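Long-range contact in trichothecene 3-O-acetyltransferase (Gibberella zeae, PDB 2RKV), which probably transfers an acetyl group from acetyl coenzyme A to the 3-hydroxyl of trichothecene mycotoxins, as a member of the BAHD acyltransferase superfamily: residues A[232-244]-A[437-451]. Numbering follows the deposited sequence.
Sequences AFFTFSPKAMSEL and LKADKEWTKYAQYVG. Residues 445, 446, 447, 448, 449, 450, 451 of segment 437-451 come from a tag, linker or insertion.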
loop_
_atom_site.group_PDB
_atom_site.type_symbol
_atom_site.label_atom_id
_atom_site.label_comp_id
_atom_site.label_asym_id
_atom_site.label_seq_id
_atom_site.Cartn_x
_atom_site.Cartn_y
_atom_site.Cartn_z
ATOM N N ALA A 232 7.420 -2.001 12.987
ATOM C CA ALA A 232 7.671 -0.738 13.667
ATOM C C ALA A 232 7.621 0.431 12.695
ATOM O O ALA A 232 8.064 0.310 11.542
ATOM C CB ALA A 232 9.025 -0.757 14.378
ATOM N N PHE A 233 7.114 1.565 13.157
ATOM C CA PHE A 233 7.233 2.794 12.440
ATOM C C PHE A 233 8.519 3.467 12.877
ATOM O O PHE A 233 8.884 3.430 14.020
ATOM C CB PHE A 233 6.140 3.784 12.813
ATOM C CG PHE A 233 4.753 3.492 12.235
ATOM C CD1 PHE A 233 3.642 3.934 12.891
ATOM C CD2 PHE A 233 4.574 2.787 11.074
ATOM C CE1 PHE A 233 2.399 3.690 12.423
ATOM C CE2 PHE A 233 3.332 2.569 10.602
ATOM C CZ PHE A 233 2.252 3.005 11.277
ATOM N N PHE A 234 9.122 4.121 11.898
ATOM C CA PHE A 234 10.250 5.030 12.084
ATOM C C PHE A 234 9.938 6.354 11.409
ATOM O O PHE A 234 9.484 6.349 10.317
ATOM C CB PHE A 234 11.509 4.439 11.429
ATOM C CG PHE A 234 11.982 3.165 12.063
ATOM C CD1 PHE A 234 11.552 1.945 11.636
ATOM C CD2 PHE A 234 12.906 3.203 13.073
ATOM C CE1 PHE A 234 12.001 0.826 12.219
ATOM C CE2 PHE A 234 13.361 2.062 13.657
ATOM C CZ PHE A 234 12.899 0.892 13.271
ATOM N N THR A 235 10.170 7.470 12.019
ATOM C CA THR A 235 9.936 8.763 11.394
ATOM C C THR A 235 11.246 9.404 10.944
ATOM O O THR A 235 12.252 9.161 11.512
ATOM C CB THR A 235 9.192 9.704 12.359
ATOM O OG1 THR A 235 9.988 9.917 13.531
ATOM C CG2 THR A 235 7.941 9.031 12.903
ATOM N N PHE A 236 11.103 10.146 9.890
ATOM C CA PHE A 236 12.176 10.905 9.310
ATOM C C PHE A 236 11.704 12.341 9.171
ATOM O O PHE A 236 10.779 12.618 8.498
ATOM C CB PHE A 236 12.579 10.331 7.927
ATOM C CG PHE A 236 13.114 8.924 7.978
ATOM C CD1 PHE A 236 12.278 7.848 8.054
ATOM C CD2 PHE A 236 14.441 8.689 7.956
ATOM C CE1 PHE A 236 12.763 6.604 8.111
ATOM C CE2 PHE A 236 14.914 7.430 8.030
ATOM C CZ PHE A 236 14.073 6.395 8.110
ATOM N N SER A 237 12.387 13.239 9.860
ATOM C CA SER A 237 12.011 14.651 9.870
ATOM C C SER A 237 12.187 15.258 8.470
ATOM O O SER A 237 12.909 14.691 7.647
ATOM C CB SER A 237 12.852 15.419 10.899
ATOM O OG SER A 237 14.202 15.526 10.483
ATOM N N PRO A 238 11.519 16.398 8.188
ATOM C CA PRO A 238 11.752 17.067 6.901
ATOM C C PRO A 238 13.243 17.326 6.652
ATOM O O PRO A 238 13.715 17.160 5.519
ATOM C CB PRO A 238 10.992 18.386 7.051
ATOM C CG PRO A 238 9.893 18.068 8.032
ATOM C CD PRO A 238 10.508 17.110 9.004
ATOM N N LYS A 239 13.973 17.699 7.704
ATOM C CA LYS A 239 15.411 17.962 7.581
ATOM C C LYS A 239 16.184 16.672 7.274
ATOM O O LYS A 239 17.061 16.663 6.399
ATOM C CB LYS A 239 15.955 18.655 8.838
ATOM C CG LYS A 239 17.343 19.250 8.659
ATOM C CD LYS A 239 17.766 20.086 9.875
ATOM N N ALA A 240 15.855 15.588 7.978
ATOM C CA ALA A 240 16.463 14.275 7.710
ATOM C C ALA A 240 16.243 13.876 6.253
ATOM O O ALA A 240 17.160 13.413 5.580
ATOM C CB ALA A 240 15.896 13.208 8.642
ATOM N N MET A 241 15.016 14.065 5.772
ATOM C CA MET A 241 14.684 13.723 4.391
ATOM C C MET A 241 15.525 14.510 3.383
ATOM O O MET A 241 16.085 13.927 2.444
ATOM C CB MET A 241 13.185 13.919 4.135
ATOM C CG MET A 241 12.294 12.883 4.855
ATOM S SD MET A 241 12.705 11.139 4.557
ATOM C CE MET A 241 12.339 10.954 2.804
ATOM N N SER A 242 15.625 15.823 3.585
ATOM C CA SER A 242 16.389 16.677 2.668
ATOM C C SER A 242 17.889 16.363 2.717
ATOM O O SER A 242 18.568 16.435 1.696
ATOM C CB SER A 242 16.129 18.157 2.944
ATOM O OG SER A 242 16.579 18.524 4.230
ATOM N N GLU A 243 18.390 16.007 3.902
ATOM C CA GLU A 243 19.802 15.624 4.063
ATOM C C GLU A 243 20.136 14.287 3.394
ATOM O O GLU A 243 21.223 14.120 2.833
ATOM C CB GLU A 243 20.215 15.648 5.538
ATOM C CG GLU A 243 20.290 17.078 6.077
ATOM C CD GLU A 243 20.630 17.158 7.544
ATOM O OE1 GLU A 243 21.100 16.151 8.104
ATOM O OE2 GLU A 243 20.440 18.246 8.135
ATOM N N LEU A 244 19.196 13.340 3.440
ATOM C CA LEU A 244 19.328 12.090 2.680
ATOM C C LEU A 244 19.348 12.353 1.172
ATOM O O LEU A 244 20.187 11.804 0.447
ATOM C CB LEU A 244 18.185 11.119 3.017
ATOM C CG LEU A 244 18.276 10.434 4.385
ATOM C CD1 LEU A 244 17.018 9.601 4.649
ATOM C CD2 LEU A 244 19.541 9.567 4.484
ATOM N N LEU A 437 19.182 -2.751 13.858
ATOM C CA LEU A 437 18.836 -1.521 13.155
ATOM C C LEU A 437 18.597 -0.389 14.142
ATOM O O LEU A 437 19.121 0.704 13.975
ATOM C CB LEU A 437 17.607 -1.725 12.259
ATOM C CG LEU A 437 17.329 -0.634 11.221
ATOM C CD1 LEU A 437 18.439 -0.558 10.182
ATOM C CD2 LEU A 437 15.982 -0.892 10.559
ATOM N N LYS A 438 17.821 -0.674 15.187
ATOM C CA LYS A 438 17.452 0.323 16.181
ATOM C C LYS A 438 18.659 0.861 16.948
ATOM O O LYS A 438 18.620 1.973 17.469
ATOM C CB LYS A 438 16.416 -0.253 17.155
ATOM C CG LYS A 438 15.028 -0.430 16.538
ATOM C CD LYS A 438 14.123 -1.318 17.386
ATOM C CE LYS A 438 13.867 -0.715 18.758
ATOM N NZ LYS A 438 13.000 -1.597 19.586
ATOM N N ALA A 439 19.723 0.061 17.008
ATOM C CA ALA A 439 20.947 0.426 17.726
ATOM C C ALA A 439 22.049 0.929 16.791
ATOM O O ALA A 439 23.104 1.371 17.256
ATOM C CB ALA A 439 21.444 -0.751 18.559
ATOM N N ASP A 440 21.794 0.880 15.482
ATOM C CA ASP A 440 22.775 1.296 14.470
ATOM C C ASP A 440 22.846 2.824 14.344
ATOM O O ASP A 440 21.856 3.466 13.979
ATOM C CB ASP A 440 22.443 0.631 13.127
ATOM C CG ASP A 440 23.428 0.988 12.017
ATOM O OD1 ASP A 440 23.463 2.160 11.594
ATOM O OD2 ASP A 440 24.136 0.084 11.534
ATOM N N LYS A 441 24.028 3.390 14.607
ATOM C CA LYS A 441 24.203 4.848 14.638
ATOM C C LYS A 441 24.040 5.537 13.277
ATOM O O LYS A 441 23.633 6.701 13.214
ATOM C CB LYS A 441 25.545 5.236 15.282
ATOM C CG LYS A 441 26.779 4.968 14.431
ATOM N N GLU A 442 24.360 4.833 12.194
ATOM C CA GLU A 442 24.183 5.403 10.854
ATOM C C GLU A 442 22.685 5.502 10.514
ATOM O O GLU A 442 22.253 6.430 9.825
ATOM C CB GLU A 442 24.953 4.604 9.800
ATOM C CG GLU A 442 26.485 4.800 9.889
ATOM C CD GLU A 442 27.264 3.911 8.927
ATOM O OE1 GLU A 442 27.712 4.418 7.877
ATOM O OE2 GLU A 442 27.430 2.707 9.218
ATOM N N TRP A 443 21.912 4.551 11.029
ATOM C CA TRP A 443 20.453 4.542 10.887
ATOM C C TRP A 443 19.791 5.588 11.782
ATOM O O TRP A 443 19.020 6.419 11.306
ATOM C CB TRP A 443 19.917 3.135 11.186
ATOM C CG TRP A 443 18.407 3.015 11.287
ATOM C CD1 TRP A 443 17.665 2.952 12.440
ATOM C CD2 TRP A 443 17.468 2.926 10.200
ATOM N NE1 TRP A 443 16.328 2.827 12.137
ATOM C CE2 TRP A 443 16.177 2.808 10.773
ATOM C CE3 TRP A 443 17.592 2.933 8.804
ATOM C CZ2 TRP A 443 15.013 2.701 9.992
ATOM C CZ3 TRP A 443 16.426 2.823 8.021
ATOM C CH2 TRP A 443 15.158 2.708 8.623
ATOM N N THR A 444 20.104 5.560 13.076
ATOM C CA THR A 444 19.469 6.467 14.041
ATOM C C THR A 444 19.838 7.940 13.849
ATOM O O THR A 444 19.161 8.824 14.374
ATOM C CB THR A 444 19.717 6.039 15.507
ATOM O OG1 THR A 444 21.122 6.093 15.795
ATOM C CG2 THR A 444 19.197 4.627 15.750
ATOM N N LYS A 445 20.908 8.200 13.095
ATOM C CA LYS A 445 21.249 9.564 12.703
ATOM C C LYS A 445 20.058 10.225 11.987
ATOM O O LYS A 445 19.833 11.425 12.125
ATOM C CB LYS A 445 22.489 9.554 11.799
ATOM C CG LYS A 445 22.929 10.914 11.267
ATOM C CD LYS A 445 24.166 10.745 10.390
ATOM C CE LYS A 445 24.611 12.048 9.757
ATOM N NZ LYS A 445 25.709 11.786 8.769
ATOM N N TYR A 446 19.290 9.417 11.255
ATOM C CA TYR A 446 18.162 9.913 10.457
ATOM C C TYR A 446 16.808 9.397 10.945
ATOM O O TYR A 446 15.808 10.108 10.862
ATOM C CB TYR A 446 18.337 9.508 8.990
ATOM C CG TYR A 446 19.516 10.158 8.297
ATOM C CD1 TYR A 446 20.762 9.529 8.265
ATOM C CD2 TYR A 446 19.380 11.394 7.666
ATOM C CE1 TYR A 446 21.844 10.118 7.623
ATOM C CE2 TYR A 446 20.459 11.997 7.020
ATOM C CZ TYR A 446 21.684 11.349 7.002
ATOM O OH TYR A 446 22.761 11.937 6.369
ATOM N N ALA A 447 16.789 8.157 11.426
ATOM C CA ALA A 447 15.538 7.458 11.726
ATOM C C ALA A 447 15.200 7.488 13.210
ATOM O O ALA A 447 16.016 7.105 14.055
ATOM C CB ALA A 447 15.611 6.034 11.232
ATOM N N GLN A 448 13.998 7.962 13.517
ATOM C CA GLN A 448 13.493 7.969 14.922
ATOM C C GLN A 448 12.546 6.823 15.094
ATOM O O GLN A 448 11.498 6.755 14.458
ATOM C CB GLN A 448 12.757 9.262 15.367
ATOM C CG GLN A 448 11.944 9.140 16.762
ATOM C CD GLN A 448 12.859 9.136 17.978
ATOM O OE1 GLN A 448 13.740 9.990 18.109
ATOM N NE2 GLN A 448 12.658 8.172 18.867
ATOM N N TYR A 449 12.911 5.900 15.982
ATOM C CA TYR A 449 12.048 4.764 16.287
ATOM C C TYR A 449 10.759 5.224 16.956
ATOM O O TYR A 449 10.788 5.991 17.923
ATOM C CB TYR A 449 12.768 3.767 17.193
ATOM C CG TYR A 449 11.886 2.639 17.676
ATOM C CD1 TYR A 449 11.601 1.544 16.856
ATOM C CD2 TYR A 449 11.337 2.667 18.961
ATOM C CE1 TYR A 449 10.779 0.504 17.304
ATOM C CE2 TYR A 449 10.523 1.643 19.418
ATOM C CZ TYR A 449 10.250 0.567 18.591
ATOM O OH TYR A 449 9.440 -0.442 19.064
ATOM N N VAL A 450 9.632 4.737 16.442
ATOM C CA VAL A 450 8.327 5.008 17.040
ATOM C C VAL A 450 7.694 3.724 17.564
ATOM O O VAL A 450 7.245 3.684 18.704
ATOM C CB VAL A 450 7.364 5.725 16.052
ATOM C CG1 VAL A 450 6.005 5.945 16.694
ATOM C CG2 VAL A 450 7.940 7.057 15.634
ATOM N N GLY A 451 7.672 2.682 16.735
ATOM C CA GLY A 451 7.062 1.401 17.109
ATOM C C GLY A 451 5.671 1.190 16.524
ATOM O O GLY A 451 5.339 1.751 15.467
ATOM O OXT GLY A 451 4.848 0.453 17.101
HETATM O O HOH W 1 14.257 12.116 11.722
HETATM O O HOH W 2 23.207 14.564 7.500
#
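Thr235 and Gln448 form an antiparallel hydrogen-bonded pair through which the short strand 448-449 joins the outer edge of a mixed sheet in this BAHD-type acyltransferase; residues 445-451 on that side come from an insertion into the natural sequence. Next along the strand a classic beta bulge follows, in which Phe233 O is gripped twice, by Val450 N at 2.9 Å and by Gly451 N, the latter on a lone pair.

The tight part lies on the sheet face carrying Phe234, where Phe234, Phe236 and Trp443 are the buried members of an aromatic cluster. Trp443, its CG turned opposite the backbone N (chi1 171°), brings its indole edge over one face of the Phe234 ring, NE1 lying 3.4 Å from CE2 of Phe234, the planes at 83°. Phe236 in turn directs its edge at the six-membered ring of Trp443, while Ala447 CB touches Phe236 CZ at 3.5 Å. Beyond the cluster, Leu244 lays CD2 over the centre of the Tyr446 ring, 3.5 Å from its centroid, and Phe268 of helix 261-277 meets the same ring edge-to-face.

On the other sheet face Thr235 CG2 and Val450 CG2 are tight at 3.4 Å, but Gln448, beside Thr235, is exposed. At the exposed side of helix 238-249, Glu243 reaches the Tyr446 hydroxyl through a water that donates to Glu243 OE1 at 2.7 Å and lies 2.9 Å from Tyr446 OH.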